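Local coordinates for hypothetical protein PA2201 (Pseudomonas aeruginosa, PDB 2FEF) that is of unknown function but carries a C-terminal region of the PoNi family, consistent with a role as an immunity protein against a PoNe-type DNase toxin, at residues 255-269 with 278-290. Sequence-based numbering, arbitrary orientation.
Sequences WWAMEVSALGVLYGW and PHYLGDLVDYARA
Arg289 NH2 reaches two backbone carbonyls of residues 255-269, Gly264 O at 2.8 Å and Trp269 O at 2.9 Å. It meets the Trp269 carbonyl in plane on a lone pair but stands above that of Gly264, whose opposite face takes the N-H of Gly268, the first residue past the helix. The extended side chain carries its guanidinium there, and water 2 bridges NE to Val265 O. At the other end, His279 ND1 donates to Trp255 O (2.8 Å), Trp255 NE1 to Pro278 O (3.0 Å) and Ala257 N to His279 O (2.9 Å). His279 CE1 also lies 3.2 Å above the Trp255 ring, over its centre, with imidazole and pyrrole ring obliquely inclined at 33°. Midway, Leu281 N points at Ser261 OG nearly straight (170°), while that hydroxyl donates to Ala257 O. Water 1 joins Tyr280 OH, Val260 O and Trp269 NE1; the phenol is also hydrogen-bonded to Asp271 OD2. Leu281 lays CD2 over a Trp256 face in a CH-pi contact, and Val265 CG2 packs on Ala288 CB at 3.9 Å. This buried helix pair of the PoNi-family region runs roughly parallel, axes 9.2 Å apart at closest approach and crossing at -32°, with helices 146-158, 179-189 and 223-234 against 258-267.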
# COMPACT_ATOMS: atom_id res chain seq x y z
N TRP B 255 -18.11 -11.97 11.24
CA TRP B 255 -18.77 -12.58 12.40
C TRP B 255 -20.29 -12.41 12.41
O TRP B 255 -21.01 -13.14 13.08
CB TRP B 255 -18.18 -11.89 13.62
CG TRP B 255 -18.60 -12.31 14.99
CD1 TRP B 255 -19.52 -11.71 15.79
CD2 TRP B 255 -18.06 -13.39 15.73
NE1 TRP B 255 -19.58 -12.34 17.00
CE2 TRP B 255 -18.68 -13.39 16.99
CE3 TRP B 255 -17.08 -14.36 15.45
CZ2 TRP B 255 -18.38 -14.33 17.97
CZ3 TRP B 255 -16.78 -15.29 16.44
CH2 TRP B 255 -17.43 -15.27 17.68
N TRP B 256 -20.79 -11.41 11.67
CA TRP B 256 -22.11 -10.85 11.96
C TRP B 256 -23.25 -11.45 11.17
O TRP B 256 -23.22 -11.49 9.95
CB TRP B 256 -22.07 -9.32 11.76
CG TRP B 256 -21.03 -8.75 12.66
CD1 TRP B 256 -19.81 -8.24 12.30
CD2 TRP B 256 -21.08 -8.72 14.08
NE1 TRP B 256 -19.10 -7.89 13.43
CE2 TRP B 256 -19.87 -8.16 14.53
CE3 TRP B 256 -22.05 -9.12 15.02
CZ2 TRP B 256 -19.58 -7.98 15.88
CZ3 TRP B 256 -21.77 -8.95 16.37
CH2 TRP B 256 -20.55 -8.38 16.79
N ALA B 257 -24.30 -11.86 11.88
CA ALA B 257 -25.55 -12.24 11.25
C ALA B 257 -26.31 -10.99 10.82
O ALA B 257 -27.35 -10.67 11.38
CB ALA B 257 -26.43 -13.07 12.24
N MSE B 258 -25.80 -10.33 9.79
CA MSE B 258 -26.35 -9.08 9.26
C MSE B 258 -27.71 -9.30 8.65
O MSE B 258 -28.56 -8.42 8.72
CB MSE B 258 -25.45 -8.63 8.09
CG MSE B 258 -24.17 -8.19 8.58
SE MSE B 258 -23.14 -7.55 7.03
CE MSE B 258 -21.66 -7.03 8.13
N GLU B 259 -27.89 -10.47 8.05
CA GLU B 259 -29.17 -10.80 7.43
C GLU B 259 -30.30 -10.92 8.48
O GLU B 259 -31.36 -10.32 8.32
CB GLU B 259 -29.08 -12.03 6.52
CG GLU B 259 -29.02 -13.47 7.12
CD GLU B 259 -27.77 -13.78 7.90
OE1 GLU B 259 -27.49 -13.05 8.89
OE2 GLU B 259 -27.11 -14.81 7.64
N VAL B 260 -30.05 -11.69 9.53
CA VAL B 260 -31.05 -11.87 10.63
C VAL B 260 -31.35 -10.51 11.30
O VAL B 260 -32.51 -10.17 11.56
CB VAL B 260 -30.57 -12.90 11.68
CG1 VAL B 260 -31.64 -13.13 12.79
CG2 VAL B 260 -30.23 -14.22 11.02
N SER B 261 -30.29 -9.76 11.59
CA SER B 261 -30.48 -8.44 12.22
C SER B 261 -31.31 -7.51 11.32
O SER B 261 -32.25 -6.87 11.80
CB SER B 261 -29.13 -7.82 12.61
OG SER B 261 -28.32 -8.80 13.27
N ALA B 262 -30.99 -7.47 10.01
CA ALA B 262 -31.76 -6.61 9.08
C ALA B 262 -33.20 -7.09 8.96
O ALA B 262 -34.14 -6.29 8.90
CB ALA B 262 -31.06 -6.53 7.72
N LEU B 263 -33.41 -8.41 8.97
CA LEU B 263 -34.79 -8.93 8.94
C LEU B 263 -35.61 -8.46 10.16
O LEU B 263 -36.80 -8.20 10.04
CB LEU B 263 -34.81 -10.48 8.79
CG LEU B 263 -34.35 -11.01 7.43
CD1 LEU B 263 -33.99 -12.52 7.47
CD2 LEU B 263 -35.38 -10.71 6.33
N GLY B 264 -34.96 -8.33 11.31
CA GLY B 264 -35.62 -7.78 12.50
C GLY B 264 -36.14 -6.35 12.32
O GLY B 264 -37.23 -6.01 12.77
N VAL B 265 -35.35 -5.51 11.67
CA VAL B 265 -35.79 -4.15 11.37
C VAL B 265 -36.97 -4.19 10.40
O VAL B 265 -37.98 -3.49 10.60
CB VAL B 265 -34.63 -3.30 10.79
CG1 VAL B 265 -35.14 -1.89 10.37
CG2 VAL B 265 -33.48 -3.18 11.83
N LEU B 266 -36.84 -4.99 9.35
CA LEU B 266 -37.85 -5.10 8.29
C LEU B 266 -39.19 -5.66 8.77
O LEU B 266 -40.26 -5.19 8.35
CB LEU B 266 -37.30 -5.94 7.15
CG LEU B 266 -36.11 -5.31 6.40
CD1 LEU B 266 -35.53 -6.33 5.40
CD2 LEU B 266 -36.48 -3.98 5.73
N TYR B 267 -39.13 -6.67 9.65
CA TYR B 267 -40.35 -7.32 10.16
C TYR B 267 -40.91 -6.73 11.44
O TYR B 267 -42.09 -6.90 11.71
CB TYR B 267 -40.13 -8.82 10.38
CG TYR B 267 -40.24 -9.64 9.13
CD1 TYR B 267 -39.20 -9.69 8.22
CD2 TYR B 267 -41.40 -10.36 8.85
CE1 TYR B 267 -39.29 -10.45 7.07
CE2 TYR B 267 -41.50 -11.12 7.68
CZ TYR B 267 -40.44 -11.17 6.81
OH TYR B 267 -40.53 -11.93 5.65
N GLY B 268 -40.09 -6.03 12.22
CA GLY B 268 -40.62 -5.31 13.39
C GLY B 268 -40.97 -6.16 14.60
O GLY B 268 -41.54 -5.67 15.58
N TRP B 269 -40.59 -7.43 14.55
CA TRP B 269 -40.95 -8.36 15.60
C TRP B 269 -40.14 -8.17 16.89
O TRP B 269 -39.13 -7.47 16.91
CB TRP B 269 -40.79 -9.78 15.08
CG TRP B 269 -39.40 -10.13 14.60
CD1 TRP B 269 -38.20 -9.61 15.03
CD2 TRP B 269 -39.09 -11.10 13.62
NE1 TRP B 269 -37.17 -10.22 14.38
CE2 TRP B 269 -37.68 -11.13 13.49
CE3 TRP B 269 -39.87 -11.94 12.82
CZ2 TRP B 269 -37.04 -11.97 12.60
CZ3 TRP B 269 -39.24 -12.78 11.95
CH2 TRP B 269 -37.83 -12.79 11.84
N PRO B 278 -24.30 -13.87 20.19
CA PRO B 278 -23.15 -12.97 20.06
C PRO B 278 -22.92 -12.47 18.63
O PRO B 278 -22.08 -11.59 18.41
CB PRO B 278 -21.97 -13.82 20.54
CG PRO B 278 -22.43 -15.22 20.50
CD PRO B 278 -23.91 -15.22 20.64
N HIS B 279 -23.71 -13.01 17.70
CA HIS B 279 -23.61 -12.66 16.27
C HIS B 279 -24.72 -11.71 15.81
O HIS B 279 -24.71 -11.25 14.68
CB HIS B 279 -23.59 -13.93 15.42
CG HIS B 279 -22.51 -14.91 15.83
ND1 HIS B 279 -21.22 -14.87 15.32
CD2 HIS B 279 -22.52 -15.90 16.74
CE1 HIS B 279 -20.50 -15.82 15.88
NE2 HIS B 279 -21.26 -16.47 16.74
N TYR B 280 -25.69 -11.42 16.69
CA TYR B 280 -26.83 -10.59 16.34
C TYR B 280 -26.53 -9.12 16.67
O TYR B 280 -26.01 -8.80 17.75
CB TYR B 280 -28.08 -11.06 17.17
CG TYR B 280 -29.38 -10.40 16.78
CD1 TYR B 280 -30.05 -10.76 15.61
CD2 TYR B 280 -29.97 -9.42 17.60
CE1 TYR B 280 -31.24 -10.16 15.24
CE2 TYR B 280 -31.17 -8.81 17.25
CZ TYR B 280 -31.81 -9.20 16.07
OH TYR B 280 -33.00 -8.59 15.72
N LEU B 281 -26.94 -8.21 15.81
CA LEU B 281 -26.63 -6.79 16.03
C LEU B 281 -27.82 -6.04 16.62
O LEU B 281 -28.34 -5.08 16.01
CB LEU B 281 -26.18 -6.16 14.68
CG LEU B 281 -24.83 -6.72 14.22
CD1 LEU B 281 -24.68 -6.53 12.68
CD2 LEU B 281 -23.71 -6.03 14.99
N GLY B 282 -28.22 -6.44 17.82
CA GLY B 282 -29.36 -5.82 18.51
C GLY B 282 -29.27 -4.31 18.64
O GLY B 282 -30.27 -3.63 18.47
N ASP B 283 -28.07 -3.77 18.91
CA ASP B 283 -27.94 -2.31 19.10
C ASP B 283 -28.21 -1.54 17.82
O ASP B 283 -28.65 -0.39 17.84
CB ASP B 283 -26.59 -1.89 19.73
CG ASP B 283 -25.45 -1.82 18.70
OD1 ASP B 283 -24.93 -2.89 18.30
OD2 ASP B 283 -25.07 -0.69 18.31
N LEU B 284 -27.94 -2.20 16.68
CA LEU B 284 -28.22 -1.58 15.40
C LEU B 284 -29.66 -1.72 15.00
O LEU B 284 -30.22 -0.79 14.38
CB LEU B 284 -27.28 -2.11 14.30
CG LEU B 284 -25.81 -1.79 14.53
CD1 LEU B 284 -24.95 -2.23 13.33
CD2 LEU B 284 -25.63 -0.25 14.76
N VAL B 285 -30.27 -2.86 15.34
CA VAL B 285 -31.73 -2.97 15.25
C VAL B 285 -32.37 -1.77 15.95
O VAL B 285 -33.23 -1.09 15.38
CB VAL B 285 -32.24 -4.32 15.78
CG1 VAL B 285 -33.80 -4.36 15.80
CG2 VAL B 285 -31.64 -5.49 14.92
N ASP B 286 -31.94 -1.50 17.19
CA ASP B 286 -32.50 -0.41 17.96
C ASP B 286 -32.27 0.94 17.29
O ASP B 286 -33.19 1.75 17.21
CB ASP B 286 -31.94 -0.43 19.40
CG ASP B 286 -32.34 -1.68 20.18
OD1 ASP B 286 -33.34 -2.35 19.80
OD2 ASP B 286 -31.66 -2.00 21.21
N TYR B 287 -31.04 1.16 16.79
CA TYR B 287 -30.64 2.39 16.10
C TYR B 287 -31.51 2.66 14.88
O TYR B 287 -32.05 3.77 14.74
CB TYR B 287 -29.16 2.31 15.66
CG TYR B 287 -28.73 3.44 14.77
CD1 TYR B 287 -28.48 4.70 15.29
CD2 TYR B 287 -28.60 3.25 13.38
CE1 TYR B 287 -28.08 5.75 14.47
CE2 TYR B 287 -28.20 4.30 12.57
CZ TYR B 287 -27.97 5.56 13.12
OH TYR B 287 -27.57 6.60 12.31
N ALA B 288 -31.64 1.66 14.00
CA ALA B 288 -32.44 1.80 12.78
C ALA B 288 -33.92 2.10 13.11
O ALA B 288 -34.54 2.96 12.48
CB ALA B 288 -32.31 0.53 11.94
N ARG B 289 -34.47 1.40 14.11
CA ARG B 289 -35.88 1.61 14.50
C ARG B 289 -36.07 3.02 15.02
O ARG B 289 -36.99 3.71 14.57
CB ARG B 289 -36.34 0.57 15.52
CG ARG B 289 -36.46 -0.85 14.94
CD ARG B 289 -36.80 -1.87 16.00
NE ARG B 289 -37.19 -3.14 15.41
CZ ARG B 289 -37.41 -4.26 16.10
NH1 ARG B 289 -37.28 -4.26 17.42
NH2 ARG B 289 -37.76 -5.36 15.47
N ALA B 290 -35.20 3.45 15.94
CA ALA B 290 -35.28 4.81 16.51
C ALA B 290 -35.13 5.90 15.45
O ALA B 290 -35.89 6.88 15.46
CB ALA B 290 -34.24 4.99 17.62
O HOH W 1 -34.25 -10.25 13.75
O HOH W 2 -38.59 -2.73 13.02